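Local coordinates for HcgC (Methanococcus maripaludis S2, PDB 5O4J), which is a SAM-dependent C-methyltransferase that probably methylates a pyridinol during biosynthesis of the FeGP cofactor of [Fe]-hydrogenase, at residues I46-Y51 with D107-L112; S53-A58 with D79-D84; V68-I73 with D84-M89; P75-I80 with T211-K216. All blocks are in the same frame, centred on the assembly; numbering follows the deposited sequence.

Contact 1 (I46-Y51 with D107-L112). With SAH (S-adenosyl-L-homocysteine), chain E.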
# COMPACT_ATOMS: atom_id res chain seq x y z
N ILE A 46 -40.84 -1.46 -9.33
CA ILE A 46 -40.37 -2.78 -8.92
C ILE A 46 -38.86 -2.73 -8.81
O ILE A 46 -38.17 -2.32 -9.75
CB ILE A 46 -40.83 -3.87 -9.90
CG1 ILE A 46 -42.35 -4.02 -9.79
CG2 ILE A 46 -40.12 -5.20 -9.59
CD1 ILE A 46 -42.95 -5.21 -10.51
N VAL A 47 -38.35 -3.13 -7.65
CA VAL A 47 -36.93 -3.14 -7.34
C VAL A 47 -36.52 -4.59 -7.12
O VAL A 47 -37.06 -5.26 -6.24
CB VAL A 47 -36.61 -2.29 -6.10
CG1 VAL A 47 -35.12 -2.33 -5.78
CG2 VAL A 47 -37.10 -0.86 -6.31
N PHE A 48 -35.56 -5.06 -7.92
CA PHE A 48 -35.02 -6.41 -7.78
C PHE A 48 -33.77 -6.36 -6.90
O PHE A 48 -32.83 -5.61 -7.20
CB PHE A 48 -34.68 -7.03 -9.13
CG PHE A 48 -35.88 -7.33 -9.99
CD1 PHE A 48 -36.55 -8.53 -9.87
CD2 PHE A 48 -36.33 -6.41 -10.92
CE1 PHE A 48 -37.65 -8.81 -10.65
CE2 PHE A 48 -37.42 -6.68 -11.70
CZ PHE A 48 -38.08 -7.88 -11.58
N GLY A 49 -33.76 -7.15 -5.83
CA GLY A 49 -32.61 -7.26 -4.96
C GLY A 49 -32.77 -6.47 -3.67
O GLY A 49 -32.52 -5.27 -3.64
N ALA A 50 -33.19 -7.15 -2.61
CA ALA A 50 -33.44 -6.48 -1.33
C ALA A 50 -32.14 -6.18 -0.60
O ALA A 50 -32.01 -5.13 0.04
CB ALA A 50 -34.35 -7.34 -0.46
N TYR A 51 -31.17 -7.09 -0.67
CA TYR A 51 -29.89 -6.92 -0.00
C TYR A 51 -28.90 -6.28 -0.97
O TYR A 51 -28.93 -6.62 -2.16
CB TYR A 51 -29.40 -8.28 0.48
CG TYR A 51 -27.95 -8.33 0.91
CD1 TYR A 51 -26.94 -8.49 -0.02
CD2 TYR A 51 -27.60 -8.25 2.25
CE1 TYR A 51 -25.62 -8.55 0.36
CE2 TYR A 51 -26.28 -8.32 2.64
CZ TYR A 51 -25.29 -8.47 1.69
OH TYR A 51 -23.97 -8.53 2.09
N ASP A 107 -44.01 1.05 -14.16
CA ASP A 107 -43.44 2.10 -15.00
C ASP A 107 -42.03 2.49 -14.55
O ASP A 107 -41.38 3.27 -15.25
CB ASP A 107 -44.37 3.32 -15.06
CG ASP A 107 -44.88 3.77 -13.70
OD1 ASP A 107 -44.60 3.12 -12.68
OD2 ASP A 107 -45.63 4.77 -13.68
N LEU A 108 -41.55 1.94 -13.44
CA LEU A 108 -40.16 2.10 -13.01
C LEU A 108 -39.64 0.73 -12.60
O LEU A 108 -40.23 0.07 -11.74
CB LEU A 108 -40.04 3.09 -11.85
CG LEU A 108 -38.67 3.18 -11.16
CD1 LEU A 108 -37.57 3.63 -12.11
CD2 LEU A 108 -38.75 4.10 -9.95
N VAL A 109 -38.54 0.30 -13.21
CA VAL A 109 -37.89 -0.96 -12.87
C VAL A 109 -36.45 -0.64 -12.49
O VAL A 109 -35.76 0.09 -13.21
CB VAL A 109 -37.96 -1.98 -14.03
CG1 VAL A 109 -37.18 -3.25 -13.69
CG2 VAL A 109 -39.41 -2.32 -14.36
N ILE A 110 -36.00 -1.18 -11.36
CA ILE A 110 -34.63 -1.01 -10.91
C ILE A 110 -34.10 -2.40 -10.61
O ILE A 110 -34.66 -3.10 -9.76
CB ILE A 110 -34.51 -0.10 -9.68
CG1 ILE A 110 -35.13 1.27 -9.99
CG2 ILE A 110 -33.05 0.04 -9.27
CD1 ILE A 110 -35.09 2.26 -8.84
N ASP A 111 -33.02 -2.79 -11.29
CA ASP A 111 -32.35 -4.06 -11.03
C ASP A 111 -31.09 -3.79 -10.22
O ASP A 111 -30.13 -3.22 -10.74
CB ASP A 111 -31.99 -4.79 -12.32
CG ASP A 111 -31.01 -5.93 -12.06
OD1 ASP A 111 -31.14 -6.60 -11.01
OD2 ASP A 111 -30.09 -6.13 -12.88
N LEU A 112 -31.10 -4.23 -8.97
CA LEU A 112 -29.96 -4.08 -8.07
C LEU A 112 -29.25 -5.40 -7.81
O LEU A 112 -28.42 -5.48 -6.89
CB LEU A 112 -30.43 -3.48 -6.74
CG LEU A 112 -31.17 -2.15 -6.84
CD1 LEU A 112 -31.72 -1.73 -5.49
CD2 LEU A 112 -30.25 -1.08 -7.39
N SAH E . -25.63 -4.56 -5.61
CA SAH E . -26.21 -4.81 -4.26
CB SAH E . -25.94 -6.26 -3.85
CG SAH E . -26.89 -7.23 -4.55
SD SAH E . -26.68 -8.89 -3.98
C SAH E . -25.62 -3.90 -3.22
O SAH E . -26.00 -4.03 -2.02
OXT SAH E . -24.77 -3.08 -3.58
C5' SAH E . -27.95 -9.74 -4.88
C4' SAH E . -29.34 -9.55 -4.28
O4' SAH E . -30.31 -9.83 -5.29
C3' SAH E . -29.60 -10.56 -3.17
O3' SAH E . -30.54 -10.04 -2.21
C2' SAH E . -30.16 -11.73 -3.94
O2' SAH E . -30.92 -12.65 -3.15
C1' SAH E . -31.02 -11.03 -4.96
N9 SAH E . -31.19 -11.78 -6.22
C8 SAH E . -30.25 -12.50 -6.87
N7 SAH E . -30.78 -13.02 -8.01
C5 SAH E . -32.06 -12.59 -8.09
C6 SAH E . -33.17 -12.76 -9.04
N6 SAH E . -33.01 -13.51 -10.15
N1 SAH E . -34.34 -12.15 -8.75
C2 SAH E . -34.51 -11.41 -7.65
N3 SAH E . -33.54 -11.21 -6.73
C4 SAH E . -32.32 -11.78 -6.91
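Both aromatic rings of this contact are met at their edges. In the plane of the F48 ring, V109 CG1 approaches CE2 at 4.0 Å, with I110 O and C2 of the SAH adenine also along the rim; the Y51 ring has the SAH sulfur SD at its edge, 4.0 Å from CD1. F48 owes this position to CG lying anti to its carbonyl carbon. Residues 46-48 run parallel to 108-111, 9° apart. Backbone hydrogen bonds join the strands, three nearly straight, while L112 N to F48 O, 2.8 Å, is more bent. V47 and L112 cross obliquely and tightly, CG1 to CD1 3.5 Å, so branched aliphatic residues fill this buried layer. D111 turns its carboxylate to T113 and R153. Past the strand, G49 takes phi 102°, where a CB would collide with the preceding carbonyl and crowd L112; glycine thus suits the place and lets its CA lie 3.5 Å from SAH O4'. L112 O accepts a weak bond from the SAH amino group. Such a glycine turn after the first parallel strand, at the C-terminal edge of a sheet ordered 3-2-1-4-5, is typical of the cofactor site of Rossmann-like methyltransferases.

Contact 2 (S53-A58 with D79-D84). With SAH (S-adenosyl-L-homocysteine), chain E.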
# COMPACT_ATOMS: atom_id res chain seq x y z
N SER A 53 -28.44 -2.62 -0.40
CA SER A 53 -28.98 -1.27 -0.54
C SER A 53 -30.43 -1.24 -1.01
O SER A 53 -31.06 -0.18 -0.94
CB SER A 53 -28.13 -0.44 -1.52
OG SER A 53 -27.07 -1.18 -2.09
N GLY A 54 -30.95 -2.37 -1.52
CA GLY A 54 -32.29 -2.37 -2.08
C GLY A 54 -33.36 -1.92 -1.10
O GLY A 54 -34.28 -1.19 -1.47
N SER A 55 -33.27 -2.37 0.15
CA SER A 55 -34.28 -2.03 1.15
C SER A 55 -34.46 -0.52 1.27
O SER A 55 -35.59 -0.00 1.21
CB SER A 55 -33.91 -2.66 2.49
OG SER A 55 -34.84 -2.32 3.49
N TYR A 56 -33.36 0.21 1.44
CA TYR A 56 -33.47 1.66 1.59
C TYR A 56 -33.81 2.34 0.27
O TYR A 56 -34.57 3.30 0.25
CB TYR A 56 -32.18 2.25 2.15
CG TYR A 56 -32.35 3.74 2.32
CD1 TYR A 56 -33.16 4.24 3.33
CD2 TYR A 56 -31.76 4.63 1.45
CE1 TYR A 56 -33.35 5.60 3.48
CE2 TYR A 56 -31.96 6.00 1.59
CZ TYR A 56 -32.75 6.47 2.61
OH TYR A 56 -32.95 7.83 2.76
N ILE A 57 -33.24 1.86 -0.83
CA ILE A 57 -33.55 2.46 -2.12
C ILE A 57 -35.05 2.37 -2.39
O ILE A 57 -35.68 3.34 -2.82
CB ILE A 57 -32.72 1.81 -3.23
CG1 ILE A 57 -31.28 2.31 -3.14
CG2 ILE A 57 -33.30 2.10 -4.62
CD1 ILE A 57 -30.30 1.58 -4.01
N ALA A 58 -35.63 1.20 -2.14
CA ALA A 58 -37.07 1.06 -2.30
C ALA A 58 -37.83 2.02 -1.39
O ALA A 58 -38.80 2.65 -1.82
CB ALA A 58 -37.49 -0.39 -2.01
N ASP A 79 -37.59 -10.04 5.70
CA ASP A 79 -37.20 -9.55 7.01
C ASP A 79 -36.27 -8.34 6.94
O ASP A 79 -36.06 -7.69 7.97
CB ASP A 79 -36.49 -10.65 7.82
CG ASP A 79 -37.33 -11.91 7.98
OD1 ASP A 79 -38.56 -11.79 8.10
OD2 ASP A 79 -36.74 -13.02 8.04
N ILE A 80 -35.69 -8.03 5.78
CA ILE A 80 -34.77 -6.90 5.67
C ILE A 80 -35.45 -5.60 5.27
O ILE A 80 -34.76 -4.58 5.09
CB ILE A 80 -33.60 -7.24 4.72
CG1 ILE A 80 -32.34 -6.45 5.12
CG2 ILE A 80 -33.94 -6.94 3.25
CD1 ILE A 80 -31.05 -7.03 4.56
N LEU A 81 -36.77 -5.58 5.10
CA LEU A 81 -37.45 -4.33 4.80
C LEU A 81 -37.67 -3.50 6.07
O LEU A 81 -37.83 -4.03 7.17
CB LEU A 81 -38.79 -4.57 4.12
CG LEU A 81 -38.80 -5.44 2.86
CD1 LEU A 81 -40.18 -5.39 2.22
CD2 LEU A 81 -37.72 -5.04 1.88
N PHE A 82 -37.68 -2.18 5.89
CA PHE A 82 -37.82 -1.27 7.03
C PHE A 82 -39.23 -1.33 7.61
O PHE A 82 -39.39 -1.43 8.83
CB PHE A 82 -37.49 0.17 6.61
CG PHE A 82 -36.02 0.43 6.43
CD1 PHE A 82 -35.42 0.29 5.19
CD2 PHE A 82 -35.25 0.84 7.50
CE1 PHE A 82 -34.07 0.54 5.03
CE2 PHE A 82 -33.89 1.09 7.34
CZ PHE A 82 -33.31 0.94 6.10
N ASN A 83 -40.25 -1.24 6.77
CA ASN A 83 -41.63 -1.24 7.24
C ASN A 83 -42.54 -1.80 6.17
O ASN A 83 -42.10 -2.28 5.12
CB ASN A 83 -42.06 0.17 7.67
CG ASN A 83 -41.97 1.18 6.54
OD1 ASN A 83 -41.93 0.83 5.36
ND2 ASN A 83 -41.95 2.46 6.90
N ASP A 84 -43.84 -1.73 6.44
CA ASP A 84 -44.88 -2.29 5.59
C ASP A 84 -45.20 -1.44 4.37
O ASP A 84 -45.94 -1.91 3.49
CB ASP A 84 -46.16 -2.51 6.40
CG ASP A 84 -45.99 -3.56 7.49
OD1 ASP A 84 -45.32 -4.58 7.22
OD2 ASP A 84 -46.52 -3.37 8.60
N SAH E . -25.63 -4.56 -5.61
CA SAH E . -26.21 -4.81 -4.26
CB SAH E . -25.94 -6.26 -3.85
CG SAH E . -26.89 -7.23 -4.55
SD SAH E . -26.68 -8.89 -3.98
C SAH E . -25.62 -3.90 -3.22
O SAH E . -26.00 -4.03 -2.02
OXT SAH E . -24.77 -3.08 -3.58
C5' SAH E . -27.95 -9.74 -4.88
C4' SAH E . -29.34 -9.55 -4.28
O4' SAH E . -30.31 -9.83 -5.29
C3' SAH E . -29.60 -10.56 -3.17
O3' SAH E . -30.54 -10.04 -2.21
C2' SAH E . -30.16 -11.73 -3.94
O2' SAH E . -30.92 -12.65 -3.15
C1' SAH E . -31.02 -11.03 -4.96
N9 SAH E . -31.19 -11.78 -6.22
C8 SAH E . -30.25 -12.50 -6.87
N7 SAH E . -30.78 -13.02 -8.01
C5 SAH E . -32.06 -12.59 -8.09
C6 SAH E . -33.17 -12.76 -9.04
N6 SAH E . -33.01 -13.51 -10.15
N1 SAH E . -34.34 -12.15 -8.75
C2 SAH E . -34.51 -11.41 -7.65
N3 SAH E . -33.54 -11.21 -6.73
C4 SAH E . -32.32 -11.78 -6.91
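Unusually, a buried serine hydroxyl sits between a backbone carbonyl and an aromatic ring. S55, on helix 54-60, which follows the first strand of the Rossmann-like sheet, holds OG anti to its backbone N (chi1 178°), directed at the loop between strands 65-72 and 87-90, and donates to I80 O at 2.8 Å. The hydroxyl meets that oxygen in the carbonyl plane, on a lone pair, with a C=O...OG angle of 137°. With its proton so engaged, OG also lies 3.2 Å from F82 CD1, coming at the ring obliquely. F82, its CG anti to the carbonyl carbon, then rests the same side of its ring on the helix: CE1 is 3.7 Å from Y56 CA and 3.8 Å from Y56 CB. A small residue suits position 55, because both the loop backbone and the ring come close to the helix. An alanine here would remove OG, and would probably leave I80 O without this donor and the loop less firmly held to the helix. At the N-terminal end of the segment, S53 N donates to SAH O at 3.3 Å, and its OG bonds T177. The SAH carboxylate therefore lies by the start of the helix, whose dipole would be expected to favour its negative charge, while a single neutral hydrogen bond, backed by ring contacts, ties the 79-84 loop to that helix.

Contact 3 (V68-I73 with D84-M89). With SAH (S-adenosyl-L-homocysteine), chain E.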
# COMPACT_ATOMS: atom_id res chain seq x y z
N VAL A 68 -44.52 0.63 -4.35
CA VAL A 68 -43.14 0.17 -4.46
C VAL A 68 -43.10 -1.29 -4.04
O VAL A 68 -43.54 -1.63 -2.94
CB VAL A 68 -42.17 1.01 -3.62
CG1 VAL A 68 -40.75 0.47 -3.76
CG2 VAL A 68 -42.23 2.46 -4.05
N ILE A 69 -42.59 -2.14 -4.92
CA ILE A 69 -42.47 -3.57 -4.67
C ILE A 69 -41.00 -3.96 -4.72
O ILE A 69 -40.30 -3.62 -5.68
CB ILE A 69 -43.26 -4.39 -5.70
CG1 ILE A 69 -44.73 -3.95 -5.72
CG2 ILE A 69 -43.11 -5.87 -5.39
CD1 ILE A 69 -45.44 -4.34 -6.98
N ILE A 70 -40.55 -4.67 -3.70
CA ILE A 70 -39.23 -5.30 -3.69
C ILE A 70 -39.43 -6.75 -4.08
O ILE A 70 -40.29 -7.44 -3.52
CB ILE A 70 -38.57 -5.19 -2.31
CG1 ILE A 70 -37.90 -3.83 -2.13
CG2 ILE A 70 -37.56 -6.34 -2.09
CD1 ILE A 70 -36.40 -3.80 -2.47
N VAL A 71 -38.61 -7.23 -5.02
CA VAL A 71 -38.62 -8.63 -5.43
C VAL A 71 -37.27 -9.21 -5.10
O VAL A 71 -36.24 -8.62 -5.44
CB VAL A 71 -38.93 -8.80 -6.93
CG1 VAL A 71 -38.86 -10.29 -7.32
CG2 VAL A 71 -40.29 -8.21 -7.26
N ASP A 72 -37.26 -10.36 -4.42
CA ASP A 72 -36.03 -11.07 -4.17
C ASP A 72 -36.26 -12.56 -4.34
O ASP A 72 -37.31 -13.08 -3.98
CB ASP A 72 -35.47 -10.79 -2.78
CG ASP A 72 -33.97 -11.01 -2.72
OD1 ASP A 72 -33.53 -12.18 -2.71
OD2 ASP A 72 -33.22 -10.01 -2.74
N ILE A 73 -35.25 -13.23 -4.90
CA ILE A 73 -35.30 -14.67 -5.07
C ILE A 73 -35.30 -15.39 -3.72
O ILE A 73 -35.77 -16.53 -3.63
CB ILE A 73 -34.13 -15.12 -5.96
CG1 ILE A 73 -34.35 -16.55 -6.47
CG2 ILE A 73 -32.79 -15.01 -5.24
CD1 ILE A 73 -33.45 -16.92 -7.63
N ASP A 84 -43.84 -1.73 6.44
CA ASP A 84 -44.88 -2.29 5.59
C ASP A 84 -45.20 -1.44 4.37
O ASP A 84 -45.94 -1.91 3.49
CB ASP A 84 -46.16 -2.51 6.40
CG ASP A 84 -45.99 -3.56 7.49
OD1 ASP A 84 -45.32 -4.58 7.22
OD2 ASP A 84 -46.52 -3.37 8.60
N GLY A 85 -44.70 -0.20 4.28
CA GLY A 85 -45.01 0.60 3.11
C GLY A 85 -44.45 0.03 1.82
O GLY A 85 -44.89 0.43 0.74
N ILE A 86 -43.50 -0.90 1.91
CA ILE A 86 -42.95 -1.60 0.76
C ILE A 86 -43.55 -2.99 0.71
O ILE A 86 -43.55 -3.71 1.72
CB ILE A 86 -41.41 -1.66 0.80
CG1 ILE A 86 -40.81 -0.26 0.78
CG2 ILE A 86 -40.87 -2.51 -0.35
CD1 ILE A 86 -39.37 -0.23 1.25
N LYS A 87 -44.06 -3.38 -0.46
CA LYS A 87 -44.54 -4.73 -0.68
C LYS A 87 -43.38 -5.65 -1.06
O LYS A 87 -42.50 -5.26 -1.84
CB LYS A 87 -45.60 -4.72 -1.79
CG LYS A 87 -45.95 -6.08 -2.42
CD LYS A 87 -46.72 -6.99 -1.49
CE LYS A 87 -48.22 -6.80 -1.65
NZ LYS A 87 -49.00 -7.69 -0.75
N PHE A 88 -43.37 -6.86 -0.50
CA PHE A 88 -42.35 -7.84 -0.83
C PHE A 88 -42.97 -8.98 -1.62
O PHE A 88 -44.03 -9.50 -1.26
CB PHE A 88 -41.67 -8.41 0.42
CG PHE A 88 -40.57 -9.40 0.11
CD1 PHE A 88 -39.27 -8.97 -0.08
CD2 PHE A 88 -40.83 -10.76 0.03
CE1 PHE A 88 -38.25 -9.86 -0.35
CE2 PHE A 88 -39.82 -11.66 -0.24
CZ PHE A 88 -38.52 -11.21 -0.43
N MET A 89 -42.27 -9.40 -2.68
CA MET A 89 -42.66 -10.54 -3.49
C MET A 89 -41.43 -11.39 -3.72
O MET A 89 -40.38 -10.85 -4.07
CB MET A 89 -43.22 -10.11 -4.85
CG MET A 89 -44.55 -9.41 -4.85
SD MET A 89 -45.26 -9.62 -6.49
CE MET A 89 -44.70 -8.18 -7.36
N SAH E . -25.63 -4.56 -5.61
CA SAH E . -26.21 -4.81 -4.26
CB SAH E . -25.94 -6.26 -3.85
CG SAH E . -26.89 -7.23 -4.55
SD SAH E . -26.68 -8.89 -3.98
C SAH E . -25.62 -3.90 -3.22
O SAH E . -26.00 -4.03 -2.02
OXT SAH E . -24.77 -3.08 -3.58
C5' SAH E . -27.95 -9.74 -4.88
C4' SAH E . -29.34 -9.55 -4.28
O4' SAH E . -30.31 -9.83 -5.29
C3' SAH E . -29.60 -10.56 -3.17
O3' SAH E . -30.54 -10.04 -2.21
C2' SAH E . -30.16 -11.73 -3.94
O2' SAH E . -30.92 -12.65 -3.15
C1' SAH E . -31.02 -11.03 -4.96
N9 SAH E . -31.19 -11.78 -6.22
C8 SAH E . -30.25 -12.50 -6.87
N7 SAH E . -30.78 -13.02 -8.01
C5 SAH E . -32.06 -12.59 -8.09
C6 SAH E . -33.17 -12.76 -9.04
N6 SAH E . -33.01 -13.51 -10.15
N1 SAH E . -34.34 -12.15 -8.75
C2 SAH E . -34.51 -11.41 -7.65
N3 SAH E . -33.54 -11.21 -6.73
C4 SAH E . -32.32 -11.78 -6.91
O HOH W 1 -45.99 0.40 -1.87
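At the apolar centre the methyl CE of M89, its chain bent at the last torsion, presses on I69 CG2 at 3.4 Å, tighter than ordinary carbon contact. V71 shares this face, which L94 of helix 91-99 covers; flexible methionine can fit its tip against the branched neighbours. On the other face I70 uses both branches: CG1 meets I86 CG2 at 3.7 Å, and CG2 meets F88 CD1, also at 3.7 Å. F88, CG anti to its backbone N, reaches on to D72 CB. Between the faces, parallel strands 65-72 and 87-90 are joined by four backbone N-H...O hydrogen bonds running from K87 N to V68 O through to the longer D72 N to M89 O, 3.2 Å. At the outer end a water accepts from V68 N and donates to G85 O. At the other end D72, CG anti to its N, receives both ribose hydroxyls of SAH: O2' to OD1 and O3' to OD2, each 2.7 Å. Its oxygens also accept from the amides of Q74 and A50. An acidic residue closing the second strand is the usual ribose anchor of Rossmann-like methyltransferases, and four donors around one carboxylate are likely to keep it ionised.

Contact 4 (P75-I80 with T211-K216). With SAH (S-adenosyl-L-homocysteine), chain E.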
# COMPACT_ATOMS: atom_id res chain seq x y z
N PRO A 75 -36.98 -15.72 -0.26
CA PRO A 75 -38.17 -15.25 0.48
C PRO A 75 -37.86 -14.71 1.87
O PRO A 75 -38.57 -13.81 2.33
CB PRO A 75 -39.07 -16.50 0.54
CG PRO A 75 -38.18 -17.64 0.23
CD PRO A 75 -37.11 -17.12 -0.67
N HIS A 76 -36.84 -15.21 2.56
CA HIS A 76 -36.58 -14.74 3.92
C HIS A 76 -36.10 -13.30 3.95
O HIS A 76 -36.11 -12.69 5.03
CB HIS A 76 -35.57 -15.65 4.63
CG HIS A 76 -34.15 -15.39 4.26
ND1 HIS A 76 -33.59 -15.86 3.09
CD2 HIS A 76 -33.16 -14.74 4.92
CE1 HIS A 76 -32.32 -15.50 3.04
NE2 HIS A 76 -32.03 -14.82 4.14
N LEU A 77 -35.71 -12.72 2.81
CA LEU A 77 -35.29 -11.33 2.84
C LEU A 77 -36.44 -10.36 3.01
O LEU A 77 -36.20 -9.15 3.09
CB LEU A 77 -34.49 -11.00 1.58
CG LEU A 77 -33.02 -11.42 1.67
CD1 LEU A 77 -32.35 -11.22 0.33
CD2 LEU A 77 -32.28 -10.65 2.76
N LYS A 78 -37.68 -10.84 3.08
CA LYS A 78 -38.77 -9.99 3.56
C LYS A 78 -38.42 -9.36 4.90
O LYS A 78 -38.88 -8.26 5.21
CB LYS A 78 -40.06 -10.80 3.68
CG LYS A 78 -39.95 -12.02 4.60
CD LYS A 78 -41.32 -12.52 5.04
CE LYS A 78 -41.31 -14.01 5.34
NZ LYS A 78 -40.39 -14.38 6.46
N ASP A 79 -37.59 -10.04 5.70
CA ASP A 79 -37.20 -9.55 7.01
C ASP A 79 -36.27 -8.34 6.94
O ASP A 79 -36.06 -7.69 7.97
CB ASP A 79 -36.49 -10.65 7.82
CG ASP A 79 -37.33 -11.91 7.98
OD1 ASP A 79 -38.56 -11.79 8.10
OD2 ASP A 79 -36.74 -13.02 8.04
N ILE A 80 -35.69 -8.03 5.78
CA ILE A 80 -34.77 -6.90 5.67
C ILE A 80 -35.45 -5.60 5.27
O ILE A 80 -34.76 -4.58 5.09
CB ILE A 80 -33.60 -7.24 4.72
CG1 ILE A 80 -32.34 -6.45 5.12
CG2 ILE A 80 -33.94 -6.94 3.25
CD1 ILE A 80 -31.05 -7.03 4.56
N THR A 211 -24.20 -14.60 7.16
CA THR A 211 -25.30 -14.50 8.12
C THR A 211 -26.63 -14.33 7.40
O THR A 211 -27.65 -14.91 7.81
CB THR A 211 -25.05 -13.33 9.07
OG1 THR A 211 -23.72 -13.43 9.59
CG2 THR A 211 -26.06 -13.33 10.19
N VAL A 212 -26.64 -13.57 6.31
CA VAL A 212 -27.87 -13.32 5.57
C VAL A 212 -28.25 -14.51 4.70
O VAL A 212 -29.42 -14.91 4.67
CB VAL A 212 -27.74 -12.05 4.71
CG1 VAL A 212 -29.01 -11.84 3.89
CG2 VAL A 212 -27.49 -10.83 5.58
N PHE A 213 -27.30 -15.04 3.94
CA PHE A 213 -27.64 -15.95 2.85
C PHE A 213 -27.40 -17.42 3.15
O PHE A 213 -27.99 -18.26 2.48
CB PHE A 213 -26.87 -15.57 1.59
CG PHE A 213 -27.32 -14.28 1.03
CD1 PHE A 213 -28.44 -14.23 0.23
CD2 PHE A 213 -26.69 -13.09 1.38
CE1 PHE A 213 -28.91 -13.03 -0.25
CE2 PHE A 213 -27.15 -11.88 0.90
CZ PHE A 213 -28.26 -11.85 0.09
N HIS A 214 -26.55 -17.74 4.13
CA HIS A 214 -26.32 -19.12 4.52
C HIS A 214 -27.02 -19.47 5.82
O HIS A 214 -27.79 -20.43 5.85
CB HIS A 214 -24.81 -19.36 4.63
CG HIS A 214 -24.09 -19.14 3.34
ND1 HIS A 214 -22.72 -18.93 3.27
CD2 HIS A 214 -24.54 -19.07 2.06
CE1 HIS A 214 -22.37 -18.76 2.01
NE2 HIS A 214 -23.45 -18.84 1.26
N GLU A 215 -26.85 -18.66 6.86
CA GLU A 215 -27.59 -18.85 8.10
C GLU A 215 -29.03 -18.36 7.99
O GLU A 215 -29.90 -18.84 8.73
CB GLU A 215 -26.88 -18.11 9.24
CG GLU A 215 -25.47 -18.60 9.51
CD GLU A 215 -24.70 -17.68 10.43
OE1 GLU A 215 -23.45 -17.73 10.43
OE2 GLU A 215 -25.34 -16.89 11.16
N LYS A 216 -29.30 -17.46 7.05
CA LYS A 216 -30.63 -16.92 6.78
C LYS A 216 -31.26 -16.28 8.01
O LYS A 216 -32.44 -16.47 8.32
CB LYS A 216 -31.53 -18.02 6.19
CG LYS A 216 -30.99 -18.53 4.86
CD LYS A 216 -32.00 -19.40 4.14
CE LYS A 216 -31.65 -19.54 2.67
NZ LYS A 216 -30.36 -20.24 2.48
N SAH E . -25.63 -4.56 -5.61
CA SAH E . -26.21 -4.81 -4.26
CB SAH E . -25.94 -6.26 -3.85
CG SAH E . -26.89 -7.23 -4.55
SD SAH E . -26.68 -8.89 -3.98
C SAH E . -25.62 -3.90 -3.22
O SAH E . -26.00 -4.03 -2.02
OXT SAH E . -24.77 -3.08 -3.58
C5' SAH E . -27.95 -9.74 -4.88
C4' SAH E . -29.34 -9.55 -4.28
O4' SAH E . -30.31 -9.83 -5.29
C3' SAH E . -29.60 -10.56 -3.17
O3' SAH E . -30.54 -10.04 -2.21
C2' SAH E . -30.16 -11.73 -3.94
O2' SAH E . -30.92 -12.65 -3.15
C1' SAH E . -31.02 -11.03 -4.96
N9 SAH E . -31.19 -11.78 -6.22
C8 SAH E . -30.25 -12.50 -6.87
N7 SAH E . -30.78 -13.02 -8.01
C5 SAH E . -32.06 -12.59 -8.09
C6 SAH E . -33.17 -12.76 -9.04
N6 SAH E . -33.01 -13.51 -10.15
N1 SAH E . -34.34 -12.15 -8.75
C2 SAH E . -34.51 -11.41 -7.65
N3 SAH E . -33.54 -11.21 -6.73
C4 SAH E . -32.32 -11.78 -6.91
O HOH W 2 -33.99 -13.93 8.57
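Residues 75-80 form a 3-10 segment, with K78, D79 and I80 each donating to the carbonyl three residues earlier, I80 N to L77 O at 3.0 Å. Opposite, helix 208-213 runs out, and K216 has phi 57°, the first residue beyond it with a left-handed backbone. H76, with CG in the crowded position between N and the carbonyl carbon, carries its ring toward 211-216. NE2 donates to V212 O at 2.7 Å, with an N-H...O angle of 141° and the oxygen 22° out of the ring plane, so the bond is short but bent. K216 lies over one ring face, its CB 3.9 Å from the centroid in a CH-pi contact; L77 CG lies over the opposite face. The long lysine suits this place, since its methylenes cross the imidazole at about a right angle before NZ turns back to F213 O at 3.1 Å. The loop after the second strand of the Rossmann-like sheet is thus joined to the helix end, and both line the SAH ribose. A glycine in place of H76 would remove the ring, and would probably lose the bond to V212 O and the platform under K216. Deeper in, L77 sends CD2 to V212 CG1 at 3.7 Å and CD1 to F213 CE1 at 3.9 Å. L77 CD1 also approaches SAH O3' at 3.3 Å, while the F213 edge faces the ribose hydroxyls and F213 packs on I5 of the second subunit. One water donates to both D79 OD2 and K216 O.

Following the chain, contact 1 opens on strand 42-48 and closes its loop at strand 108-111, enclosing contacts 2 and 3 entirely. Contact 2 begins on helix 54-60 and contact 3 on strand 65-72; they cross, since 79-84 returns to the helix before 84-89 joins the sheet, and D84 belongs to both. Contact 4 starts at 75-80, within these loops, but ends only at 211-216, so it crosses contacts 1 and 3, and shares D79 and I80 with contact 2. Strand 65-72 bonds strand 42-48 through V47, joining contacts 1 and 3 in one sheet. The Y51 and F213 rings connect contacts 1 and 4, and SAH touches all four.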